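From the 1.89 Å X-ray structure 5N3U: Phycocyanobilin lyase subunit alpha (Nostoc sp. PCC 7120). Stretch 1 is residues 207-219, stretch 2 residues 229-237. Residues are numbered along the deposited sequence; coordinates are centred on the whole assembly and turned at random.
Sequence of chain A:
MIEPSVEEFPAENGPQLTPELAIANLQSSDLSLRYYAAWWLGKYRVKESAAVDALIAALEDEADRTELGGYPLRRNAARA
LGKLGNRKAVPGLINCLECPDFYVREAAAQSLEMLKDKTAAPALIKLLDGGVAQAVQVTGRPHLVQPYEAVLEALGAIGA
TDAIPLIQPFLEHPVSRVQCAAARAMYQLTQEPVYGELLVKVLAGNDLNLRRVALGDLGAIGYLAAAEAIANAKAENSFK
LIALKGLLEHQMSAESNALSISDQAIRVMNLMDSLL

Stretch 1 207-219: DLNLRRVALGDLG
Stretch 2, residues 229-237: AIANAKAEN

Packing of a helix (208-219, continuing later in the chain) against the end of a second helix and the extended segment that follows it (229-237). The chains run in opposite senses: the CA atoms of R212 and A235 lie 6.7 Å apart, and those of L215 and I230 6.9 Å, so a later residue in stretch 1 meets an earlier one in stretch 2. Stretch 2 enters already helical at A229, in a helix that begins earlier in the chain, A233 N bonds to I230 O (3.0 Å), and the chain then opens through A233 (phi/psi -69/157), K234 (-87/80), A235 (-156/174) and E236 (-71/150), the N-cap of the next helix. The contact buries 438 Å², both sides summed.

D207 (-108/106, chi1 t) caps the first helix: its OD1 accepts a weak capping bond from L210 N (3.5 Å) and a hydrogen bond from N209 ND2 (3.2 Å), while its carbonyl O starts the helical ladder by accepting from R211 N at 2.9 Å. L208 (chi1 t, chi2 p) leaves its backbone sideways, but its end reaches the extended segment; CD1 lies 3.6 Å from K234 O and 4.4 Å from A235 CB, a small apolar contact beside a carbonyl.

R211 points toward stretch 2 with chi1 m, chi2 t, chi3 m and chi4 -87°. This bend brings the guanidinium edge to a backbone acceptor: R211 NE donates to K234 O at 2.8 Å and 162°, and R211 NH2 adds a weak bond to the same K234 O at 3.2 Å and 135°. K234 (m, m, p, t) leaves its backbone sideways and its end leads away, folding back on its own stretch, with weak bonds from NZ to N232 O (2.8 Å) and A233 O (3.4 Å).

R212 is nearly straight beyond chi1 (m, t, t, chi4 159°) and forms a two-pronged salt bridge with E236 (m, p, chi3 17°): R212 NE to E236 OE1 and R212 NH2 to E236 OE2, both 3.0 Å, at 166° and 169°. Such near-linear bonds, with the carboxylate at the guanidinium edge, pair the charge of the buried R212 with that of the partly exposed E236.

One turn on, L215 (m, t) fills the apolar part of the contact. Its CD1 lies 3.6 Å from A235 CB and its CD2 3.7 Å from I230 CG2, so the two methyls bridge the extended segment and the helix before it. L218 (m, t) points toward stretch 2 and extends this patch, its CB 4.2 Å from CD1 of I230 (m, t).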

# COMPACT_ATOMS: atom_id res chain seq x y z
N ASP A 207 -22.53 -1.48 -9.15
CA ASP A 207 -21.67 -2.30 -8.29
C ASP A 207 -20.16 -2.22 -8.69
O ASP A 207 -19.68 -2.87 -9.63
CB ASP A 207 -22.21 -3.73 -8.32
CG ASP A 207 -21.46 -4.68 -7.43
OD1 ASP A 207 -20.35 -4.39 -6.97
OD2 ASP A 207 -21.97 -5.79 -7.21
N LEU A 208 -19.40 -1.52 -7.88
CA LEU A 208 -17.97 -1.38 -8.10
C LEU A 208 -17.17 -2.63 -8.34
O LEU A 208 -16.47 -2.71 -9.32
CB LEU A 208 -17.31 -0.56 -6.99
CG LEU A 208 -15.80 -0.32 -7.11
CD1 LEU A 208 -15.44 0.39 -8.40
CD2 LEU A 208 -15.21 0.42 -5.94
N ASN A 209 -17.30 -3.63 -7.47
CA ASN A 209 -16.58 -4.90 -7.65
C ASN A 209 -16.89 -5.56 -8.96
O ASN A 209 -16.08 -6.23 -9.52
CB ASN A 209 -17.00 -5.97 -6.64
CG ASN A 209 -17.04 -5.47 -5.25
OD1 ASN A 209 -16.01 -5.29 -4.63
ND2 ASN A 209 -18.23 -5.25 -4.74
N LEU A 210 -18.10 -5.37 -9.41
CA LEU A 210 -18.59 -5.99 -10.63
C LEU A 210 -17.96 -5.24 -11.80
O LEU A 210 -17.55 -5.83 -12.74
CB LEU A 210 -20.10 -5.92 -10.72
CG LEU A 210 -20.75 -7.29 -10.56
CD1 LEU A 210 -22.25 -7.25 -10.68
CD2 LEU A 210 -20.17 -8.23 -11.57
N ARG A 211 -17.91 -3.93 -11.70
CA ARG A 211 -17.20 -3.11 -12.70
C ARG A 211 -15.75 -3.57 -12.86
O ARG A 211 -15.23 -3.75 -13.98
CB ARG A 211 -17.32 -1.64 -12.31
CG ARG A 211 -18.72 -1.12 -12.26
CD ARG A 211 -18.90 0.39 -12.45
NE ARG A 211 -18.43 1.13 -11.30
CZ ARG A 211 -19.09 1.44 -10.20
NH1 ARG A 211 -20.36 1.16 -10.04
NH2 ARG A 211 -18.44 2.07 -9.23
N ARG A 212 -15.09 -3.92 -11.76
CA ARG A 212 -13.72 -4.36 -11.83
C ARG A 212 -13.59 -5.65 -12.53
O ARG A 212 -12.71 -5.87 -13.35
CB ARG A 212 -13.06 -4.44 -10.42
CG ARG A 212 -13.00 -3.11 -9.68
CD ARG A 212 -12.51 -3.43 -8.28
NE ARG A 212 -12.19 -2.27 -7.49
CZ ARG A 212 -12.13 -2.25 -6.15
NH1 ARG A 212 -12.46 -3.31 -5.44
NH2 ARG A 212 -11.76 -1.18 -5.53
N VAL A 213 -14.47 -6.55 -12.21
CA VAL A 213 -14.52 -7.84 -12.89
C VAL A 213 -14.80 -7.66 -14.40
O VAL A 213 -14.12 -8.26 -15.24
CB VAL A 213 -15.61 -8.74 -12.26
CG1 VAL A 213 -15.96 -9.88 -13.19
CG2 VAL A 213 -15.06 -9.26 -10.91
N ALA A 214 -15.75 -6.80 -14.73
CA ALA A 214 -16.08 -6.58 -16.14
C ALA A 214 -14.85 -6.02 -16.91
O ALA A 214 -14.55 -6.43 -18.04
CB ALA A 214 -17.25 -5.66 -16.22
N LEU A 215 -14.10 -5.11 -16.26
CA LEU A 215 -12.87 -4.63 -16.83
C LEU A 215 -11.89 -5.70 -17.12
O LEU A 215 -11.32 -5.77 -18.24
CB LEU A 215 -12.26 -3.51 -15.97
CG LEU A 215 -13.02 -2.25 -16.05
CD1 LEU A 215 -12.71 -1.24 -14.92
CD2 LEU A 215 -12.85 -1.64 -17.43
N GLY A 216 -11.60 -6.57 -16.15
CA GLY A 216 -10.71 -7.64 -16.40
C GLY A 216 -11.16 -8.56 -17.52
O GLY A 216 -10.38 -9.05 -18.34
N ASP A 217 -12.46 -8.81 -17.58
CA ASP A 217 -13.04 -9.70 -18.61
C ASP A 217 -12.91 -9.05 -20.02
O ASP A 217 -12.54 -9.71 -20.97
CB ASP A 217 -14.54 -9.99 -18.30
CG ASP A 217 -14.76 -10.88 -17.09
OD1 ASP A 217 -13.78 -11.48 -16.55
OD2 ASP A 217 -15.93 -10.96 -16.63
N LEU A 218 -13.21 -7.77 -20.10
CA LEU A 218 -13.11 -7.06 -21.38
C LEU A 218 -11.71 -7.02 -21.88
O LEU A 218 -11.46 -7.25 -23.08
CB LEU A 218 -13.66 -5.67 -21.28
CG LEU A 218 -15.16 -5.66 -21.19
CD1 LEU A 218 -15.67 -4.37 -20.60
CD2 LEU A 218 -15.73 -5.91 -22.57
N GLY A 219 -10.76 -6.84 -20.96
CA GLY A 219 -9.35 -7.05 -21.31
C GLY A 219 -8.97 -8.42 -21.80
O GLY A 219 -8.35 -8.56 -22.84
N ALA A 229 -16.09 3.11 -23.29
CA ALA A 229 -16.78 2.78 -22.11
C ALA A 229 -15.75 2.39 -21.00
O ALA A 229 -15.96 2.70 -19.86
CB ALA A 229 -17.74 1.63 -22.33
N ILE A 230 -14.69 1.70 -21.35
CA ILE A 230 -13.67 1.31 -20.33
C ILE A 230 -13.06 2.59 -19.76
O ILE A 230 -13.03 2.81 -18.55
CB ILE A 230 -12.61 0.44 -20.98
CG1 ILE A 230 -13.22 -0.94 -21.19
CG2 ILE A 230 -11.29 0.37 -20.15
CD1 ILE A 230 -12.46 -1.75 -22.20
N ALA A 231 -12.64 3.46 -20.66
CA ALA A 231 -11.93 4.69 -20.25
C ALA A 231 -12.78 5.60 -19.41
O ALA A 231 -12.27 6.27 -18.51
CB ALA A 231 -11.30 5.39 -21.46
N ASN A 232 -14.10 5.56 -19.59
CA ASN A 232 -15.02 6.34 -18.77
C ASN A 232 -15.67 5.65 -17.59
O ASN A 232 -16.44 6.26 -16.86
CB ASN A 232 -16.08 6.90 -19.69
CG ASN A 232 -15.47 7.84 -20.68
OD1 ASN A 232 -14.56 8.58 -20.32
ND2 ASN A 232 -15.92 7.79 -21.92
N ALA A 233 -15.32 4.41 -17.36
CA ALA A 233 -15.99 3.66 -16.32
C ALA A 233 -15.62 4.22 -14.93
O ALA A 233 -14.58 4.86 -14.76
CB ALA A 233 -15.61 2.19 -16.44
N LYS A 234 -16.47 3.98 -13.96
CA LYS A 234 -16.24 4.38 -12.58
C LYS A 234 -15.45 3.28 -11.92
O LYS A 234 -15.99 2.48 -11.22
CB LYS A 234 -17.54 4.64 -11.80
CG LYS A 234 -18.41 5.84 -12.26
CD LYS A 234 -17.61 7.10 -12.61
CE LYS A 234 -17.21 7.08 -14.10
NZ LYS A 234 -16.06 7.89 -14.61
N ALA A 235 -14.15 3.26 -12.16
CA ALA A 235 -13.25 2.32 -11.45
C ALA A 235 -11.86 2.87 -11.46
O ALA A 235 -11.59 3.84 -12.16
CB ALA A 235 -13.24 1.00 -12.18
N GLU A 236 -10.97 2.20 -10.77
CA GLU A 236 -9.62 2.72 -10.65
C GLU A 236 -8.89 2.58 -12.00
O GLU A 236 -9.11 1.64 -12.74
CB GLU A 236 -8.82 1.91 -9.62
CG GLU A 236 -9.38 1.91 -8.21
CD GLU A 236 -10.72 1.11 -8.00
OE1 GLU A 236 -11.15 0.25 -8.82
OE2 GLU A 236 -11.38 1.37 -6.99
N ASN A 237 -7.96 3.49 -12.29
CA ASN A 237 -7.19 3.42 -13.54
C ASN A 237 -6.46 2.20 -13.77
O ASN A 237 -6.33 1.76 -14.89
CB ASN A 237 -6.23 4.62 -13.59
CG ASN A 237 -6.97 5.92 -13.75
OD1 ASN A 237 -8.12 5.94 -14.15
ND2 ASN A 237 -6.31 7.00 -13.45